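Histidinol dehydrogenase (Elizabethkingia anophelis NUHP1, PDB 6AN0) probably catalyses the final step of histidine biosynthesis, two successive NAD-dependent, zinc-requiring oxidations that turn L-histidinol into L-histidine. Local coordinates at residues 126-132 with 208-214; 159-165 with 184-190; 234-238 with 382-386. All coordinates share one frame; numbering follows the deposited sequence.

Contact 1. Residues 126-132 with 208-214; sequences IENIGIY and KADKIFG. With EDO (1,2-ethanediol), chain D.
Asn128 and Asp210 meet where strands 128-132 and 211-213 start to run side by side as parallel neighbours in the mixed sheet of this histidinol dehydrogenase. Following Asp210 outward, CB lies 3.6 Å from Ile126 CG2 and also packs near the Asn128 carbonyl. CG stands anti to its own carbonyl carbon (chi1 -59°), which turns the carboxylate back over Asn128. At the tip, OD1 takes two N-H groups from that one residue: Asn128 N at 2.9 Å and Asn128 ND2 at 3.1 Å, both reaching it from the same face of the carboxylate, whose plane is turned 59° from the amide. The backbone answers, Asp210 N giving a hydrogen bond to Asn128 O. The other end of the amide, Asn128 OD1, is held by Asn158 on the next strand.

From here the regular parallel ladder takes over: Gly130 N to Lys211 O, Phe213 N to Gly130 O, and Tyr132 N to Phe213 O, the last almost straight at 172°. On one side of the sheet Ile129 CG2 and CD1 reach the Phe213 ring, which also stacks on Phe390, while Leu147 of helix 142-154 packs on Ile131 and Phe213. Ile212 faces helix 192-201 on the other. Tyr132, predicted to bind NAD, sends its hydroxyl to Gly192 N. Asn381 of the second subunit bonds to Asp210 O. Lys211 runs out extended, NZ bonded to Ser389 O and only weakly to an ethanediol, and on the way its CD passes 3.6 Å from Ile126 CD1.

Contact 2. Residues 159-165 with 184-190; sequences ITLCTPP and IKNIYKA
Thr160 pushes its methyl against the rim of the Tyr188 ring, CG2 sitting 3.5 Å from CD1 near the ring plane. OG1 stands beside the backbone N (chi1 -77°), which leaves the methyl anti to it, and OG1 is also in the ring plane, 3.8 Å from Tyr188 CE1. Cys162 continues this packed side, its SG 4.2 Å from Tyr188 CB, and Met199 and Ala195 of helix 192-201 close over Thr160 and Cys162. At the start of the pair Ile184 packs against Ile159 and Leu161: its CG1 is 3.9 Å from Ile159 CG2, and its CG2 branch reaches Leu161 CB, the isoleucine chains crossing nearly at right angles.

These are the two strands of a beta-alpha-beta crossover, in which strand 158-163 leads through helix 173-181 into strand 186-189, and Ile187 packs back on Leu176 and Ala179 of that helix. The parallel ladder is regular in the middle of the pair, with Leu161 N bonded to Asn186 O, Tyr188 N to Leu161 O and Thr163 N to Tyr188 O, each donor close to the line of the carbonyl it meets. At the far end the geometry slackens: Ala190 N approaches Thr163 O from 65° above the carbonyl plane, at 3.1 Å. Pro165 still lays its CD against Lys189 CB, with Thr57 and Asp61 of helix 50-61 beyond.

Where the two strands begin, the pairing is looser still. A water bridges the backbones there, giving a hydrogen bond to Ile159 O at 2.6 Å and accepting one from Lys185 N, while Lys185, exposed, starts off away from the neighbouring strand. Lys189, by contrast, is buried: its chain runs extended, and NZ makes a salt bridge with Glu74 OE1.

Contact 3. Residues 234-238 with 382-386; sequences IDMPA and YSGVS. With EDO (1,2-ethanediol), chain D.
The backbones of 234-238 and 382-386 pass each other as two irregular loops, their end-to-end directions 137° apart and Asp235 CA no nearer than 7.1 Å to Val385 CA, so side chains must span the gap. Pro237 sets its CD-CG edge down on one face of the Tyr382 ring in a CH-pi contact: CD stands 3.5 Å from the ring centroid, 15° off the normal, while CG leans toward the hydroxyl end, 3.7 Å from CE2. Met236 lies next to it, its CB packing near Tyr382 CD1. Its CG is wedged between the backbone N and the carbonyl carbon (chi1 67°), and a bend at chi3 brings CE to 3.4 Å from Ser383 O and 3.7 Å from Val385 CG2.

The first loop carries the chain from strand 233-234 of the mixed sheet into strand 242-247 of the six-stranded parallel sheet; the second leads back into strand 391-399 of the mixed sheet. The Met236 side chain is about 7 Å from that of Glu330, a predicted proton acceptor. In the second subunit, Ala233 packs on Tyr382 and Lys393 N bonds to Ser383 OG. Asp235 is tied back into its own chain by a salt bridge to Lys224. An ethanediol, probably from the crystallisation liquor, sits between the loops, donating from O2 to Asp235 O at 2.8 Å and resting its C2 against Val385 CG2.

How the contacts relate
Contacts 1 and 2 are buried strand pairings in one mixed sheet, joined where strands 117-132 and 158-163 lie side by side: Ile131 N sits 2.8 Å from Thr160 O, a probable hydrogen bond. Both rest on ladders of backbone bonds, but contact 1 adds a carboxylate-amide pair where its strands begin, whereas contact 2 has a bridging water at the corresponding start. Contact 3, only partly buried, is loop on loop, relying on apolar and CH-pi packing. It meets contact 1 through Asp235, whose OD2 lies 2.9 Å from Gly214 N, and shares the ethanediol with it. The second subunit touches contacts 1 and 3 but not contact 2.

Contact 1. Residues 126-132 with 208-214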
loop_
_atom_site.group_PDB
_atom_site.type_symbol
_atom_site.label_atom_id
_atom_site.label_comp_id
_atom_site.label_asym_id
_atom_site.label_seq_id
_atom_site.Cartn_x
_atom_site.Cartn_y
_atom_site.Cartn_z
ATOM N N ILE A 126 10.014 -1.842 -7.837
ATOM C CA ILE A 126 10.198 -0.417 -7.574
ATOM C C ILE A 126 11.690 -0.125 -7.673
ATOM O O ILE A 126 12.504 -0.760 -6.994
ATOM C CB ILE A 126 9.640 -0.033 -6.197
ATOM C CG1 ILE A 126 8.127 -0.285 -6.145
ATOM C CG2 ILE A 126 9.969 1.440 -5.865
ATOM C CD1 ILE A 126 7.550 -0.170 -4.717
ATOM N N GLU A 127 12.053 0.835 -8.526
ATOM C CA GLU A 127 13.442 0.939 -8.967
ATOM C C GLU A 127 14.368 1.406 -7.849
ATOM O O GLU A 127 15.466 0.857 -7.683
ATOM C CB GLU A 127 13.531 1.886 -10.164
ATOM C CG GLU A 127 14.891 1.930 -10.830
ATOM C CD GLU A 127 14.941 2.936 -11.974
ATOM O OE1 GLU A 127 14.672 4.134 -11.733
ATOM O OE2 GLU A 127 15.239 2.527 -13.113
ATOM N N ASN A 128 13.955 2.408 -7.068
ATOM C CA ASN A 128 14.824 3.011 -6.058
ATOM C C ASN A 128 14.215 2.821 -4.675
ATOM O O ASN A 128 13.130 3.342 -4.391
ATOM C CB ASN A 128 15.041 4.499 -6.359
ATOM C CG ASN A 128 15.704 4.723 -7.709
ATOM O OD1 ASN A 128 16.906 4.543 -7.852
ATOM N ND2 ASN A 128 14.915 5.100 -8.709
ATOM N N ILE A 129 14.926 2.096 -3.819
ATOM C CA ILE A 129 14.446 1.705 -2.497
ATOM C C ILE A 129 15.320 2.394 -1.461
ATOM O O ILE A 129 16.552 2.352 -1.568
ATOM C CB ILE A 129 14.508 0.176 -2.319
ATOM C CG1 ILE A 129 13.602 -0.535 -3.343
ATOM C CG2 ILE A 129 14.243 -0.220 -0.875
ATOM C CD1 ILE A 129 12.129 -0.261 -3.179
ATOM N N GLY A 130 14.696 3.017 -0.463
ATOM C CA GLY A 130 15.413 3.583 0.678
ATOM C C GLY A 130 15.069 2.832 1.955
ATOM O O GLY A 130 13.896 2.561 2.225
ATOM N N ILE A 131 16.105 2.504 2.738
ATOM C CA ILE A 131 15.946 1.782 4.002
ATOM C C ILE A 131 16.545 2.634 5.111
ATOM O O ILE A 131 17.708 3.041 5.022
ATOM C CB ILE A 131 16.628 0.397 3.970
ATOM C CG1 ILE A 131 15.970 -0.514 2.924
ATOM C CG2 ILE A 131 16.581 -0.254 5.364
ATOM C CD1 ILE A 131 16.819 -1.778 2.584
ATOM N N TYR A 132 15.758 2.886 6.153
ATOM C CA TYR A 132 16.220 3.587 7.346
ATOM C C TYR A 132 16.441 2.596 8.480
ATOM O O TYR A 132 15.547 1.802 8.786
ATOM C CB TYR A 132 15.200 4.638 7.785
ATOM C CG TYR A 132 15.754 5.405 8.950
ATOM C CD1 TYR A 132 16.745 6.353 8.746
ATOM C CD2 TYR A 132 15.372 5.117 10.253
ATOM C CE1 TYR A 132 17.311 7.041 9.799
ATOM C CE2 TYR A 132 15.942 5.820 11.328
ATOM C CZ TYR A 132 16.909 6.771 11.080
ATOM O OH TYR A 132 17.495 7.489 12.106
ATOM N N LYS A 208 17.563 9.944 -4.874
ATOM C CA LYS A 208 16.303 9.889 -4.156
ATOM C C LYS A 208 15.606 8.556 -4.387
ATOM O O LYS A 208 15.723 7.937 -5.452
ATOM C CB LYS A 208 15.388 11.045 -4.551
ATOM C CG LYS A 208 14.668 10.928 -5.867
ATOM C CD LYS A 208 13.802 12.181 -6.089
ATOM C CE LYS A 208 13.177 12.208 -7.472
ATOM N NZ LYS A 208 12.365 10.986 -7.717
ATOM N N ALA A 209 14.880 8.132 -3.362
ATOM C CA ALA A 209 14.143 6.882 -3.332
ATOM C C ALA A 209 12.746 7.055 -3.919
ATOM O O ALA A 209 12.162 8.143 -3.881
ATOM C CB ALA A 209 14.039 6.389 -1.889
ATOM N N ASP A 210 12.204 5.962 -4.469
ATOM C CA ASP A 210 10.786 5.918 -4.810
ATOM C C ASP A 210 9.922 5.479 -3.637
ATOM O O ASP A 210 8.745 5.849 -3.569
ATOM C CB ASP A 210 10.541 4.956 -5.983
ATOM C CG ASP A 210 11.308 5.357 -7.237
ATOM O OD1 ASP A 210 12.014 4.497 -7.814
ATOM O OD2 ASP A 210 11.195 6.536 -7.649
ATOM N N LYS A 211 10.486 4.688 -2.725
ATOM C CA LYS A 211 9.763 4.174 -1.567
ATOM C C LYS A 211 10.758 4.010 -0.423
ATOM O O LYS A 211 11.876 3.529 -0.637
ATOM C CB LYS A 211 9.070 2.839 -1.893
ATOM C CG LYS A 211 8.126 2.328 -0.807
ATOM C CD LYS A 211 7.206 1.215 -1.361
ATOM C CE LYS A 211 6.275 0.649 -0.290
ATOM N NZ LYS A 211 5.277 -0.317 -0.900
ATOM N N ILE A 212 10.346 4.409 0.786
ATOM C CA ILE A 212 11.198 4.372 1.975
ATOM C C ILE A 212 10.613 3.395 2.990
ATOM O O ILE A 212 9.416 3.450 3.290
ATOM C CB ILE A 212 11.344 5.776 2.594
ATOM C CG1 ILE A 212 12.053 6.724 1.608
ATOM C CG2 ILE A 212 12.063 5.707 3.951
ATOM C CD1 ILE A 212 11.952 8.228 1.987
ATOM N N PHE A 213 11.471 2.528 3.533
ATOM C CA PHE A 213 11.110 1.472 4.471
ATOM C C PHE A 213 11.848 1.651 5.793
ATOM O O PHE A 213 12.991 2.117 5.819
ATOM C CB PHE A 213 11.498 0.096 3.930
ATOM C CG PHE A 213 10.720 -0.337 2.733
ATOM C CD1 PHE A 213 9.694 -1.257 2.863
ATOM C CD2 PHE A 213 11.024 0.166 1.470
ATOM C CE1 PHE A 213 8.974 -1.680 1.750
ATOM C CE2 PHE A 213 10.308 -0.252 0.357
ATOM C CZ PHE A 213 9.287 -1.171 0.496
ATOM N N GLY A 214 11.219 1.213 6.884
ATOM C CA GLY A 214 11.904 1.076 8.154
ATOM C C GLY A 214 11.361 2.010 9.225
ATOM O O GLY A 214 11.193 3.205 8.995
HETATM C C1 EDO D . 3.363 -3.286 3.527
HETATM O O1 EDO D . 3.179 -3.880 2.235
HETATM C C2 EDO D . 4.596 -2.403 3.384
HETATM O O2 EDO D . 4.385 -1.609 2.226
#

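Contact 2. Residues 159-165 with 184-190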
loop_
_atom_site.group_PDB
_atom_site.type_symbol
_atom_site.label_atom_id
_atom_site.label_comp_id
_atom_site.label_asym_id
_atom_site.label_seq_id
_atom_site.Cartn_x
_atom_site.Cartn_y
_atom_site.Cartn_z
ATOM N N ILE A 159 19.396 0.188 -4.085
ATOM C CA ILE A 159 18.995 0.089 -2.681
ATOM C C ILE A 159 19.911 0.982 -1.855
ATOM O O ILE A 159 21.135 0.809 -1.870
ATOM C CB ILE A 159 19.054 -1.355 -2.167
ATOM C CG1 ILE A 159 18.113 -2.244 -2.994
ATOM C CG2 ILE A 159 18.726 -1.361 -0.661
ATOM C CD1 ILE A 159 18.288 -3.740 -2.782
ATOM N N THR A 160 19.319 1.923 -1.128
ATOM C CA THR A 160 20.046 2.838 -0.264
ATOM C C THR A 160 19.744 2.481 1.181
ATOM O O THR A 160 18.603 2.151 1.513
ATOM C CB THR A 160 19.628 4.287 -0.548
ATOM O OG1 THR A 160 20.263 4.725 -1.752
ATOM C CG2 THR A 160 20.015 5.216 0.601
ATOM N N LEU A 161 20.765 2.529 2.043
ATOM C CA LEU A 161 20.559 2.345 3.478
ATOM C C LEU A 161 21.162 3.533 4.218
ATOM O O LEU A 161 22.351 3.820 4.050
ATOM C CB LEU A 161 21.191 1.031 3.950
ATOM C CG LEU A 161 20.765 0.576 5.348
ATOM C CD1 LEU A 161 20.829 -0.948 5.408
ATOM C CD2 LEU A 161 21.630 1.178 6.437
ATOM N N CYS A 162 20.346 4.221 5.022
ATOM C CA CYS A 162 20.781 5.320 5.885
ATOM C C CYS A 162 20.728 4.883 7.342
ATOM O O CYS A 162 19.716 4.335 7.791
ATOM C CB CYS A 162 19.889 6.553 5.721
ATOM S SG CYS A 162 20.078 7.411 4.147
ATOM N N THR A 163 21.792 5.178 8.091
ATOM C CA THR A 163 21.835 4.849 9.513
ATOM C C THR A 163 22.810 5.811 10.170
ATOM O O THR A 163 23.859 6.101 9.576
ATOM C CB THR A 163 22.244 3.373 9.721
ATOM O OG1 THR A 163 22.111 2.998 11.102
ATOM C CG2 THR A 163 23.664 3.111 9.261
ATOM N N PRO A 164 22.489 6.369 11.335
ATOM C CA PRO A 164 23.274 7.503 11.862
ATOM C C PRO A 164 24.569 7.050 12.511
ATOM O O PRO A 164 24.635 5.974 13.122
ATOM C CB PRO A 164 22.331 8.141 12.889
ATOM C CG PRO A 164 21.377 7.053 13.266
ATOM C CD PRO A 164 21.199 6.209 12.036
ATOM N N PRO A 165 25.623 7.856 12.404
ATOM C CA PRO A 165 26.891 7.529 13.063
ATOM C C PRO A 165 26.845 7.796 14.559
ATOM O O PRO A 165 26.028 8.571 15.063
ATOM C CB PRO A 165 27.888 8.477 12.387
ATOM C CG PRO A 165 27.044 9.691 12.064
ATOM C CD PRO A 165 25.704 9.113 11.640
ATOM N N ILE A 184 23.917 -4.794 -0.365
ATOM C CA ILE A 184 23.669 -3.358 -0.311
ATOM C C ILE A 184 25.021 -2.652 -0.314
ATOM O O ILE A 184 25.849 -2.874 0.578
ATOM C CB ILE A 184 22.840 -2.987 0.928
ATOM C CG1 ILE A 184 21.456 -3.651 0.866
ATOM C CG2 ILE A 184 22.715 -1.475 1.051
ATOM C CD1 ILE A 184 20.670 -3.505 2.135
ATOM N N LYS A 185 25.262 -1.815 -1.333
ATOM C CA LYS A 185 26.533 -1.117 -1.463
ATOM C C LYS A 185 26.454 0.376 -1.185
ATOM O O LYS A 185 27.497 1.001 -0.984
ATOM C CB LYS A 185 27.116 -1.323 -2.870
ATOM C CG LYS A 185 27.418 -2.775 -3.200
ATOM C CD LYS A 185 28.506 -3.314 -2.284
ATOM C CE LYS A 185 28.532 -4.835 -2.282
ATOM N NZ LYS A 185 28.729 -5.386 -3.645
ATOM N N ASN A 186 25.261 0.959 -1.174
ATOM C CA ASN A 186 25.076 2.401 -0.998
ATOM C C ASN A 186 24.625 2.626 0.440
ATOM O O ASN A 186 23.435 2.601 0.741
ATOM C CB ASN A 186 24.050 2.951 -1.987
ATOM C CG ASN A 186 24.480 2.799 -3.449
ATOM O OD1 ASN A 186 25.658 2.621 -3.753
ATOM N ND2 ASN A 186 23.514 2.886 -4.359
ATOM N N ILE A 187 25.590 2.866 1.332
ATOM C CA ILE A 187 25.335 2.998 2.763
ATOM C C ILE A 187 25.802 4.377 3.198
ATOM O O ILE A 187 26.950 4.757 2.935
ATOM C CB ILE A 187 26.057 1.896 3.563
ATOM C CG1 ILE A 187 25.679 0.508 3.023
ATOM C CG2 ILE A 187 25.762 2.015 5.053
ATOM C CD1 ILE A 187 26.456 -0.618 3.682
ATOM N N TYR A 188 24.920 5.113 3.874
ATOM C CA TYR A 188 25.149 6.511 4.192
ATOM C C TYR A 188 25.019 6.753 5.688
ATOM O O TYR A 188 24.081 6.267 6.335
ATOM C CB TYR A 188 24.168 7.405 3.420
ATOM C CG TYR A 188 24.245 7.150 1.939
ATOM C CD1 TYR A 188 23.266 6.403 1.289
ATOM C CD2 TYR A 188 25.330 7.599 1.201
ATOM C CE1 TYR A 188 23.349 6.161 -0.073
ATOM C CE2 TYR A 188 25.418 7.362 -0.155
ATOM C CZ TYR A 188 24.431 6.637 -0.785
ATOM O OH TYR A 188 24.527 6.402 -2.138
ATOM N N LYS A 189 25.955 7.533 6.218
ATOM C CA LYS A 189 25.966 7.933 7.625
ATOM C C LYS A 189 24.993 9.095 7.791
ATOM O O LYS A 189 25.358 10.260 7.638
ATOM C CB LYS A 189 27.368 8.331 8.053
ATOM C CG LYS A 189 28.415 7.239 7.914
ATOM C CD LYS A 189 29.794 7.796 8.277
ATOM C CE LYS A 189 30.875 6.744 8.124
ATOM N NZ LYS A 189 32.205 7.229 8.604
ATOM N N ALA A 190 23.741 8.777 8.114
ATOM C CA ALA A 190 22.706 9.798 8.246
ATOM C C ALA A 190 21.541 9.232 9.038
ATOM O O ALA A 190 21.164 8.070 8.850
ATOM C CB ALA A 190 22.197 10.275 6.878
HETATM O O HOH W 1 23.165 -0.616 -2.710
#

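Contact 3. Residues 234-238 with 382-386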
loop_
_atom_site.group_PDB
_atom_site.type_symbol
_atom_site.label_atom_id
_atom_site.label_comp_id
_atom_site.label_asym_id
_atom_site.label_seq_id
_atom_site.Cartn_x
_atom_site.Cartn_y
_atom_site.Cartn_z
ATOM N N ILE A 234 5.737 5.118 1.268
ATOM C CA ILE A 234 6.334 4.553 2.476
ATOM C C ILE A 234 5.723 3.185 2.762
ATOM O O ILE A 234 4.665 2.833 2.235
ATOM C CB ILE A 234 6.181 5.489 3.698
ATOM C CG1 ILE A 234 4.711 5.633 4.103
ATOM C CG2 ILE A 234 6.826 6.850 3.381
ATOM C CD1 ILE A 234 4.518 6.450 5.373
ATOM N N ASP A 235 6.415 2.407 3.611
ATOM C CA ASP A 235 6.006 1.017 3.835
ATOM C C ASP A 235 4.687 0.938 4.591
ATOM O O ASP A 235 3.731 0.306 4.124
ATOM C CB ASP A 235 7.101 0.203 4.551
ATOM C CG ASP A 235 7.726 0.907 5.764
ATOM O OD1 ASP A 235 7.468 2.105 6.030
ATOM O OD2 ASP A 235 8.526 0.222 6.448
ATOM N N MET A 236 4.601 1.591 5.735
ATOM C CA MET A 236 3.381 1.546 6.531
ATOM C C MET A 236 3.487 2.589 7.637
ATOM O O MET A 236 4.589 3.087 7.893
ATOM C CB MET A 236 3.201 0.161 7.135
ATOM C CG MET A 236 4.271 -0.137 8.146
ATOM S SD MET A 236 4.139 -1.832 8.717
ATOM C CE MET A 236 4.614 -2.715 7.243
ATOM N N PRO A 237 2.389 2.923 8.325
ATOM C CA PRO A 237 2.488 3.804 9.495
ATOM C C PRO A 237 3.191 3.116 10.655
ATOM O O PRO A 237 3.297 1.890 10.720
ATOM C CB PRO A 237 1.027 4.108 9.847
ATOM C CG PRO A 237 0.224 3.643 8.692
ATOM C CD PRO A 237 0.991 2.547 8.049
ATOM N N ALA A 238 3.653 3.926 11.602
ATOM C CA ALA A 238 4.507 3.432 12.674
ATOM C C ALA A 238 3.809 3.494 14.032
ATOM O O ALA A 238 2.750 4.112 14.205
ATOM C CB ALA A 238 5.824 4.217 12.713
ATOM N N TYR A 382 -3.351 -2.802 7.045
ATOM C CA TYR A 382 -2.072 -2.988 6.372
ATOM C C TYR A 382 -1.574 -4.399 6.611
ATOM O O TYR A 382 -1.979 -5.057 7.570
ATOM C CB TYR A 382 -0.991 -2.010 6.886
ATOM C CG TYR A 382 -1.235 -0.565 6.535
ATOM C CD1 TYR A 382 -0.600 0.015 5.431
ATOM C CD2 TYR A 382 -2.086 0.225 7.309
ATOM C CE1 TYR A 382 -0.804 1.366 5.103
ATOM C CE2 TYR A 382 -2.305 1.564 6.989
ATOM C CZ TYR A 382 -1.664 2.124 5.884
ATOM O OH TYR A 382 -1.862 3.449 5.556
ATOM N N SER A 383 -0.636 -4.829 5.758
ATOM C CA SER A 383 0.101 -6.076 5.930
ATOM C C SER A 383 1.510 -5.786 6.430
ATOM O O SER A 383 2.005 -4.664 6.343
ATOM C CB SER A 383 0.206 -6.865 4.609
ATOM O OG SER A 383 -1.062 -7.098 4.014
ATOM N N GLY A 384 2.173 -6.821 6.929
ATOM C CA GLY A 384 3.605 -6.716 7.125
ATOM C C GLY A 384 4.329 -6.584 5.798
ATOM O O GLY A 384 3.793 -6.898 4.730
ATOM N N VAL A 385 5.560 -6.074 5.858
ATOM C CA VAL A 385 6.372 -6.003 4.643
ATOM C C VAL A 385 6.522 -7.398 4.038
ATOM O O VAL A 385 6.687 -8.393 4.753
ATOM C CB VAL A 385 7.740 -5.369 4.954
ATOM C CG1 VAL A 385 8.701 -5.527 3.771
ATOM C CG2 VAL A 385 7.557 -3.876 5.276
ATOM N N SER A 386 6.458 -7.478 2.708
ATOM C CA SER A 386 6.667 -8.745 1.997
ATOM C C SER A 386 7.238 -8.434 0.621
ATOM O O SER A 386 7.549 -7.283 0.303
ATOM C CB SER A 386 5.361 -9.547 1.893
ATOM O OG SER A 386 4.469 -8.943 0.954
HETATM C C1 EDO D . 3.363 -3.286 3.527
HETATM O O1 EDO D . 3.179 -3.880 2.235
HETATM C C2 EDO D . 4.596 -2.403 3.384
HETATM O O2 EDO D . 4.385 -1.609 2.226
#